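N-acetylglucosamine 2-epimerase (Xylella fastidiosa, PDB 3GT5) probably acts as a sugar isomerase or epimerase of the N-acylglucosamine 2-epimerase family, its own substrate not being established. Local coordinates at residues P236-G248 and C293-D306. Numbering follows the deposited sequence.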
ATOM      1  N   PRO A 236     -10.654  -2.368 -17.141  1.00 25.52           N
ATOM      2  CA  PRO A 236     -11.009  -2.545 -15.729  1.00 25.51           C
ATOM      3  C   PRO A 236      -9.927  -3.204 -14.876  1.00 25.68           C
ATOM      4  O   PRO A 236     -10.027  -3.197 -13.653  1.00 25.95           O
ATOM      5  CB  PRO A 236     -12.278  -3.425 -15.808  1.00 25.27           C
ATOM      6  CG  PRO A 236     -12.085  -4.218 -17.036  1.00 26.56           C
ATOM      7  CD  PRO A 236     -11.379  -3.320 -18.010  1.00 26.12           C
ATOM      8  N   LYS A 237      -8.911  -3.791 -15.515  1.00 27.12           N
ATOM      9  CA  LYS A 237      -7.778  -4.348 -14.786  1.00 28.42           C
ATOM     10  C   LYS A 237      -6.540  -3.417 -14.779  1.00 28.61           C
ATOM     11  O   LYS A 237      -5.424  -3.861 -14.477  1.00 28.25           O
ATOM     12  CB  LYS A 237      -7.424  -5.715 -15.381  1.00 29.17           C
ATOM     13  CG  LYS A 237      -8.649  -6.647 -15.492  1.00 32.33           C
ATOM     14  CD  LYS A 237      -8.283  -7.958 -16.172  1.00 35.61           C
ATOM     15  CE  LYS A 237      -9.319  -9.039 -15.892  1.00 37.71           C
ATOM     16  NZ  LYS A 237      -8.887 -10.329 -16.527  1.00 41.08           N
ATOM     17  N   HIS A 238      -6.723  -2.135 -15.105  1.00 27.27           N
ATOM     18  CA  HIS A 238      -5.645  -1.172 -14.958  1.00 26.77           C
ATOM     19  C   HIS A 238      -5.053  -1.366 -13.561  1.00 26.68           C
ATOM     20  O   HIS A 238      -5.790  -1.581 -12.611  1.00 24.58           O
ATOM     21  CB  HIS A 238      -6.214   0.245 -15.150  1.00 26.59           C
ATOM     22  CG  HIS A 238      -5.173   1.310 -15.177  1.00 26.17           C
ATOM     23  ND1 HIS A 238      -4.651   1.865 -14.030  1.00 26.82           N
ATOM     24  CD2 HIS A 238      -4.563   1.930 -16.216  1.00 28.35           C
ATOM     25  CE1 HIS A 238      -3.761   2.790 -14.362  1.00 29.09           C
ATOM     26  NE2 HIS A 238      -3.681   2.839 -15.683  1.00 28.06           N
ATOM     27  N   LEU A 239      -3.721  -1.295 -13.420  1.00 27.74           N
ATOM     28  CA  LEU A 239      -3.010  -1.681 -12.177  1.00 28.03           C
ATOM     29  C   LEU A 239      -3.291  -0.758 -10.999  1.00 27.75           C
ATOM     30  O   LEU A 239      -3.461  -1.229  -9.871  1.00 28.64           O
ATOM     31  CB  LEU A 239      -1.478  -1.750 -12.439  1.00 28.70           C
ATOM     32  CG  LEU A 239      -0.540  -2.216 -11.302  1.00 30.92           C
ATOM     33  CD1 LEU A 239      -0.968  -3.545 -10.701  1.00 30.77           C
ATOM     34  CD2 LEU A 239       0.946  -2.303 -11.797  1.00 32.83           C
ATOM     35  N   PHE A 240      -3.373   0.547 -11.247  1.00 25.82           N
ATOM     36  CA  PHE A 240      -3.604   1.513 -10.177  1.00 25.78           C
ATOM     37  C   PHE A 240      -5.011   2.060 -10.112  1.00 24.35           C
ATOM     38  O   PHE A 240      -5.420   2.574  -9.059  1.00 25.43           O
ATOM     39  CB  PHE A 240      -2.606   2.678 -10.298  1.00 26.63           C
ATOM     40  CG  PHE A 240      -1.167   2.238 -10.194  1.00 28.87           C
ATOM     41  CD1 PHE A 240      -0.614   1.907  -8.967  1.00 33.22           C
ATOM     42  CD2 PHE A 240      -0.391   2.086 -11.324  1.00 31.63           C
ATOM     43  CE1 PHE A 240       0.731   1.465  -8.869  1.00 33.10           C
ATOM     44  CE2 PHE A 240       0.960   1.646 -11.215  1.00 32.02           C
ATOM     45  CZ  PHE A 240       1.497   1.353  -9.987  1.00 30.76           C
ATOM     46  N   ARG A 241      -5.749   1.951 -11.219  1.00 23.09           N
ATOM     47  CA  ARG A 241      -7.086   2.543 -11.358  1.00 22.50           C
ATOM     48  C   ARG A 241      -8.047   1.511 -11.977  1.00 22.29           C
ATOM     49  O   ARG A 241      -8.621   1.741 -13.042  1.00 20.72           O
ATOM     50  CB  ARG A 241      -7.043   3.798 -12.247  1.00 22.10           C
ATOM     51  CG  ARG A 241      -6.278   4.973 -11.616  1.00 22.30           C
ATOM     52  CD  ARG A 241      -6.368   6.196 -12.503  1.00 20.98           C
ATOM     53  NE  ARG A 241      -5.402   7.214 -12.087  1.00 22.33           N
ATOM     54  CZ  ARG A 241      -5.196   8.368 -12.718  1.00 25.89           C
ATOM     55  NH1 ARG A 241      -5.895   8.720 -13.808  1.00 26.23           N
ATOM     56  NH2 ARG A 241      -4.287   9.209 -12.224  1.00 26.45           N
ATOM     57  N   PRO A 242      -8.255   0.384 -11.260  1.00 21.81           N
ATOM     58  CA  PRO A 242      -9.144  -0.661 -11.755  1.00 21.95           C
ATOM     59  C   PRO A 242     -10.599  -0.213 -11.680  1.00 20.60           C
ATOM     60  O   PRO A 242     -10.917   0.733 -10.966  1.00 20.50           O
ATOM     61  CB  PRO A 242      -8.886  -1.819 -10.773  1.00 21.89           C
ATOM     62  CG  PRO A 242      -8.492  -1.187  -9.521  1.00 22.69           C
ATOM     63  CD  PRO A 242      -7.726   0.073  -9.925  1.00 22.78           C
ATOM     64  N   TRP A 243     -11.489  -0.884 -12.387  1.00 20.84           N
ATOM     65  CA  TRP A 243     -12.910  -0.551 -12.269  1.00 19.94           C
ATOM     66  C   TRP A 243     -13.592  -1.400 -11.191  1.00 20.29           C
ATOM     67  O   TRP A 243     -13.341  -2.608 -11.095  1.00 21.06           O
ATOM     68  CB  TRP A 243     -13.652  -0.758 -13.602  1.00 20.58           C
ATOM     69  CG  TRP A 243     -15.096  -0.252 -13.505  1.00 19.06           C
ATOM     70  CD1 TRP A 243     -15.526   1.029 -13.748  1.00 18.96           C
ATOM     71  CD2 TRP A 243     -16.273  -0.999 -13.152  1.00 19.22           C
ATOM     72  NE1 TRP A 243     -16.875   1.136 -13.519  1.00 20.53           N
ATOM     73  CE2 TRP A 243     -17.364  -0.093 -13.169  1.00 17.45           C
ATOM     74  CE3 TRP A 243     -16.513  -2.343 -12.790  1.00 19.70           C
ATOM     75  CZ2 TRP A 243     -18.672  -0.493 -12.882  1.00 17.22           C
ATOM     76  CZ3 TRP A 243     -17.822  -2.739 -12.496  1.00 20.37           C
ATOM     77  CH2 TRP A 243     -18.876  -1.822 -12.518  1.00 18.80           C
ATOM     78  N   GLY A 244     -14.508  -0.796 -10.434  1.00 18.69           N
ATOM     79  CA  GLY A 244     -15.368  -1.523  -9.482  1.00 18.45           C
ATOM     80  C   GLY A 244     -14.983  -1.193  -8.051  1.00 18.80           C
ATOM     81  O   GLY A 244     -13.917  -0.571  -7.830  1.00 19.74           O
ATOM     82  N   PHE A 245     -15.828  -1.578  -7.082  1.00 17.61           N
ATOM     83  CA  PHE A 245     -15.441  -1.484  -5.687  1.00 17.35           C
ATOM     84  C   PHE A 245     -14.350  -2.479  -5.423  1.00 18.37           C
ATOM     85  O   PHE A 245     -14.436  -3.631  -5.848  1.00 19.66           O
ATOM     86  CB  PHE A 245     -16.613  -1.766  -4.742  1.00 17.71           C
ATOM     87  CG  PHE A 245     -17.597  -0.651  -4.644  1.00 17.58           C
ATOM     88  CD1 PHE A 245     -17.279   0.494  -3.933  1.00 16.12           C
ATOM     89  CD2 PHE A 245     -18.864  -0.760  -5.204  1.00 18.67           C
ATOM     90  CE1 PHE A 245     -18.169   1.503  -3.784  1.00 17.67           C
ATOM     91  CE2 PHE A 245     -19.796   0.287  -5.063  1.00 21.02           C
ATOM     92  CZ  PHE A 245     -19.439   1.418  -4.365  1.00 20.04           C
ATOM     93  N   GLN A 246     -13.314  -2.026  -4.715  1.00 18.08           N
ATOM     94  CA  GLN A 246     -12.160  -2.845  -4.373  1.00 17.34           C
ATOM     95  C   GLN A 246     -12.289  -3.209  -2.896  1.00 17.30           C
ATOM     96  O   GLN A 246     -12.035  -2.362  -2.044  1.00 15.83           O
ATOM     97  CB  GLN A 246     -10.895  -2.008  -4.581  1.00 18.30           C
ATOM     98  CG  GLN A 246     -10.551  -1.784  -6.043  1.00 19.21           C
ATOM     99  CD  GLN A 246      -9.627  -2.869  -6.505  1.00 23.54           C
ATOM    100  OE1 GLN A 246      -8.576  -3.081  -5.877  1.00 26.23           O
ATOM    101  NE2 GLN A 246      -9.993  -3.587  -7.591  1.00 26.32           N
ATOM    102  N   PRO A 247     -12.699  -4.449  -2.562  1.00 17.65           N
ATOM    103  CA  PRO A 247     -12.761  -4.811  -1.159  1.00 16.99           C
ATOM    104  C   PRO A 247     -11.448  -4.584  -0.391  1.00 16.45           C
ATOM    105  O   PRO A 247     -11.468  -4.236   0.790  1.00 15.61           O
ATOM    106  CB  PRO A 247     -13.085  -6.336  -1.194  1.00 18.55           C
ATOM    107  CG  PRO A 247     -12.902  -6.752  -2.574  1.00 18.02           C
ATOM    108  CD  PRO A 247     -13.164  -5.569  -3.419  1.00 18.13           C
ATOM    109  N   GLY A 248     -10.336  -4.804  -1.057  1.00 15.58           N
ATOM    110  CA  GLY A 248      -9.002  -4.605  -0.489  1.00 15.77           C
ATOM    111  C   GLY A 248      -8.793  -3.189  -0.030  1.00 15.78           C
ATOM    112  O   GLY A 248      -8.072  -2.949   0.929  1.00 16.34           O
ATOM    113  N   CYS A 293     -12.295 -11.983  -3.471  1.00 19.50           N
ATOM    114  CA  CYS A 293     -12.278 -11.568  -4.881  1.00 20.22           C
ATOM    115  C   CYS A 293     -11.830 -10.111  -5.046  1.00 19.66           C
ATOM    116  O   CYS A 293     -11.886  -9.331  -4.085  1.00 21.29           O
ATOM    117  CB  CYS A 293     -13.676 -11.735  -5.492  1.00 20.66           C
ATOM    118  SG  CYS A 293     -14.176 -13.471  -5.574  1.00 27.92           S
ATOM    119  N   TYR A 294     -11.368  -9.768  -6.237  1.00 19.78           N
ATOM    120  CA  TYR A 294     -10.734  -8.464  -6.493  1.00 18.76           C
ATOM    121  C   TYR A 294     -11.725  -7.290  -6.509  1.00 18.76           C
ATOM    122  O   TYR A 294     -11.399  -6.206  -6.004  1.00 19.80           O
ATOM    123  CB  TYR A 294     -10.013  -8.491  -7.808  1.00 17.80           C
ATOM    124  CG  TYR A 294      -9.063  -7.358  -8.086  1.00 17.92           C
ATOM    125  CD1 TYR A 294      -8.092  -6.967  -7.158  1.00 21.08           C
ATOM    126  CD2 TYR A 294      -9.065  -6.740  -9.323  1.00 21.13           C
ATOM    127  CE1 TYR A 294      -7.162  -5.973  -7.475  1.00 21.59           C
ATOM    128  CE2 TYR A 294      -8.173  -5.727  -9.634  1.00 23.13           C
ATOM    129  CZ  TYR A 294      -7.227  -5.351  -8.704  1.00 25.01           C
ATOM    130  OH  TYR A 294      -6.320  -4.386  -9.066  1.00 31.15           O
ATOM    131  N   GLY A 295     -12.907  -7.501  -7.092  1.00 19.04           N
ATOM    132  CA  GLY A 295     -13.798  -6.380  -7.403  1.00 19.28           C
ATOM    133  C   GLY A 295     -15.257  -6.767  -7.475  1.00 19.83           C
ATOM    134  O   GLY A 295     -15.595  -7.900  -7.851  1.00 20.44           O
ATOM    135  N   PHE A 296     -16.119  -5.859  -7.049  1.00 18.40           N
ATOM    136  CA  PHE A 296     -17.557  -6.025  -7.234  1.00 18.97           C
ATOM    137  C   PHE A 296     -18.181  -4.727  -7.720  1.00 20.45           C
ATOM    138  O   PHE A 296     -17.697  -3.618  -7.435  1.00 19.21           O
ATOM    139  CB  PHE A 296     -18.274  -6.623  -6.003  1.00 19.07           C
ATOM    140  CG  PHE A 296     -18.136  -5.827  -4.740  1.00 18.92           C
ATOM    141  CD1 PHE A 296     -19.029  -4.835  -4.426  1.00 17.68           C
ATOM    142  CD2 PHE A 296     -17.137  -6.135  -3.835  1.00 19.00           C
ATOM    143  CE1 PHE A 296     -18.939  -4.145  -3.215  1.00 17.46           C
ATOM    144  CE2 PHE A 296     -16.999  -5.414  -2.642  1.00 16.95           C
ATOM    145  CZ  PHE A 296     -17.883  -4.425  -2.334  1.00 19.00           C
ATOM    146  N   ALA A 297     -19.214  -4.882  -8.542  1.00 20.30           N
ATOM    147  CA  ALA A 297     -19.929  -3.733  -9.119  1.00 19.44           C
ATOM    148  C   ALA A 297     -20.850  -3.109  -8.077  1.00 19.24           C
ATOM    149  O   ALA A 297     -21.089  -3.680  -7.005  1.00 18.16           O
ATOM    150  CB  ALA A 297     -20.748  -4.208 -10.368  1.00 19.64           C
ATOM    151  N   PRO A 298     -21.427  -1.930  -8.387  1.00 19.36           N
ATOM    152  CA  PRO A 298     -22.382  -1.305  -7.451  1.00 20.13           C
ATOM    153  C   PRO A 298     -23.691  -2.068  -7.143  1.00 21.27           C
ATOM    154  O   PRO A 298     -24.365  -1.737  -6.193  1.00 21.44           O
ATOM    155  CB  PRO A 298     -22.666   0.051  -8.108  1.00 19.95           C
ATOM    156  CG  PRO A 298     -21.450   0.309  -8.923  1.00 20.14           C
ATOM    157  CD  PRO A 298     -21.019  -1.024  -9.469  1.00 19.54           C
ATOM    158  N   ASP A 299     -24.015  -3.111  -7.914  1.00 21.51           N
ATOM    159  CA  ASP A 299     -25.163  -3.975  -7.616  1.00 21.62           C
ATOM    160  C   ASP A 299     -24.770  -5.146  -6.705  1.00 22.71           C
ATOM    161  O   ASP A 299     -25.619  -5.994  -6.414  1.00 23.18           O
ATOM    162  CB  ASP A 299     -25.794  -4.503  -8.938  1.00 21.09           C
ATOM    163  CG  ASP A 299     -24.891  -5.496  -9.689  1.00 22.54           C
ATOM    164  OD1 ASP A 299     -23.638  -5.393  -9.556  1.00 19.74           O
ATOM    165  OD2 ASP A 299     -25.420  -6.375 -10.416  1.00 21.47           O
ATOM    166  N   GLY A 300     -23.472  -5.218  -6.346  1.00 22.16           N
ATOM    167  CA  GLY A 300     -22.916  -6.296  -5.526  1.00 22.80           C
ATOM    168  C   GLY A 300     -22.277  -7.430  -6.321  1.00 22.87           C
ATOM    169  O   GLY A 300     -21.634  -8.311  -5.740  1.00 24.66           O
ATOM    170  N   THR A 301     -22.469  -7.455  -7.635  1.00 21.80           N
ATOM    171  CA  THR A 301     -22.040  -8.605  -8.405  1.00 21.32           C
ATOM    172  C   THR A 301     -20.531  -8.585  -8.578  1.00 21.39           C
ATOM    173  O   THR A 301     -19.957  -7.547  -8.947  1.00 21.32           O
ATOM    174  CB  THR A 301     -22.688  -8.628  -9.816  1.00 22.04           C
ATOM    175  OG1 THR A 301     -24.098  -8.716  -9.675  1.00 25.69           O
ATOM    176  CG2 THR A 301     -22.193  -9.832 -10.636  1.00 24.79           C
ATOM    177  N   ILE A 302     -19.883  -9.722  -8.331  1.00 21.20           N
ATOM    178  CA  ILE A 302     -18.435  -9.816  -8.540  1.00 21.35           C
ATOM    179  C   ILE A 302     -18.085  -9.515  -9.990  1.00 22.07           C
ATOM    180  O   ILE A 302     -18.606 -10.157 -10.931  1.00 22.15           O
ATOM    181  CB  ILE A 302     -17.874 -11.199  -8.091  1.00 21.31           C
ATOM    182  CG1 ILE A 302     -18.120 -11.424  -6.606  1.00 25.52           C
ATOM    183  CG2 ILE A 302     -16.377 -11.326  -8.465  1.00 20.26           C
ATOM    184  CD1 ILE A 302     -17.459 -10.458  -5.724  1.00 26.14           C
ATOM    185  N   CYS A 303     -17.196  -8.547 -10.214  1.00 21.83           N
ATOM    186  CA  CYS A 303     -16.808  -8.194 -11.569  1.00 22.42           C
ATOM    187  C   CYS A 303     -15.397  -8.665 -11.909  1.00 23.43           C
ATOM    188  O   CYS A 303     -15.012  -8.679 -13.075  1.00 23.77           O
ATOM    189  CB  CYS A 303     -16.958  -6.690 -11.810  1.00 22.27           C
ATOM    190  SG  CYS A 303     -16.044  -5.675 -10.629  1.00 23.92           S
ATOM    191  N   ASP A 304     -14.627  -9.067 -10.889  1.00 22.82           N
ATOM    192  CA  ASP A 304     -13.319  -9.644 -11.095  1.00 22.38           C
ATOM    193  C   ASP A 304     -13.105 -10.617  -9.936  1.00 22.40           C
ATOM    194  O   ASP A 304     -13.004 -10.218  -8.764  1.00 21.07           O
ATOM    195  CB  ASP A 304     -12.239  -8.521 -11.205  1.00 23.50           C
ATOM    196  CG  ASP A 304     -10.876  -9.034 -11.617  1.00 25.29           C
ATOM    197  OD1 ASP A 304     -10.603 -10.243 -11.451  1.00 25.05           O
ATOM    198  OD2 ASP A 304     -10.052  -8.216 -12.108  1.00 24.93           O
ATOM    199  N   ASP A 305     -13.086 -11.906 -10.272  1.00 22.13           N
ATOM    200  CA  ASP A 305     -12.926 -12.918  -9.265  1.00 22.98           C
ATOM    201  C   ASP A 305     -11.486 -13.393  -9.067  1.00 22.69           C
ATOM    202  O   ASP A 305     -11.313 -14.327  -8.302  1.00 23.44           O
ATOM    203  CB  ASP A 305     -13.858 -14.104  -9.489  1.00 23.13           C
ATOM    204  CG  ASP A 305     -13.508 -14.926 -10.694  1.00 25.71           C
ATOM    205  OD1 ASP A 305     -12.816 -14.452 -11.611  1.00 25.05           O
ATOM    206  OD2 ASP A 305     -13.952 -16.100 -10.710  1.00 32.90           O
ATOM    207  N   ASP A 306     -10.503 -12.763  -9.728  1.00 21.81           N
ATOM    208  CA  ASP A 306      -9.088 -13.019  -9.435  1.00 22.08           C
ATOM    209  C   ASP A 306      -8.815 -12.742  -7.933  1.00 21.97           C
ATOM    210  O   ASP A 306      -9.464 -11.881  -7.301  1.00 21.21           O
ATOM    211  CB  ASP A 306      -8.152 -12.187 -10.320  1.00 21.68           C
ATOM    212  CG  ASP A 306      -8.103 -12.657 -11.790  1.00 23.87           C
ATOM    213  OD1 ASP A 306      -8.511 -13.807 -12.079  1.00 25.68           O
ATOM    214  OD2 ASP A 306      -7.697 -11.846 -12.620  1.00 25.04           O
TER
HETATM  215  O   HOH W   1      -5.707  -4.384 -11.768  1.00 37.68           O
HETATM  216  O   HOH W   2      -9.785  -5.179  -3.963  1.00 19.82           O
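F245 and F296 face each other as an antiparallel hydrogen-bonded pair. F245 N donates to F296 O at 2.8 Å, bent at 140°. F296 N returns a straighter bond to F245 O at 3.0 Å. The same F245 O takes a CA-H contact from G295. Beside this bridge, F245 CB sits over one face of the F296 ring, 3.8 Å from its centroid. The two rings are offset, with centroids 5.6 Å apart, and share little overlap. F245 turns its ring edge to P298 CA.

Q246 stands its amide edge-on over one face of the Y294 ring. NE2 stands 3.4 Å above the ring plane, over the centre, and the amide and ring planes are nearly perpendicular (86°). The bend at chi2 of Q246 (-92°) folds the amide back over the ring. P242 CB meets this ring obliquely. The far edge of W243 touches A297 CB, with CH2 at 3.7 Å, and C303 SG approaches obliquely.

The fold is the (alpha/alpha)6 barrel of this family. The bridge ties the loop entering helix 247-263 to the hairpin that joins helix 269-284 to helix 309-326. Q246 is the N-cap residue of helix 247-263. P247 then presses CD against Y294 O.

Two waters extend the contact. One bridges Y294 OH and H238 O. The other donates to Y294 O at 2.8 Å, accepts from G248 N and makes a weak bond to Q246 OE1. Further out, the Y294 ring stacks with Y308, and W310 packs on both Q246 and Y294. W243 NE1 donates to W229 O, a bond that probably helps set the rotation of the indole.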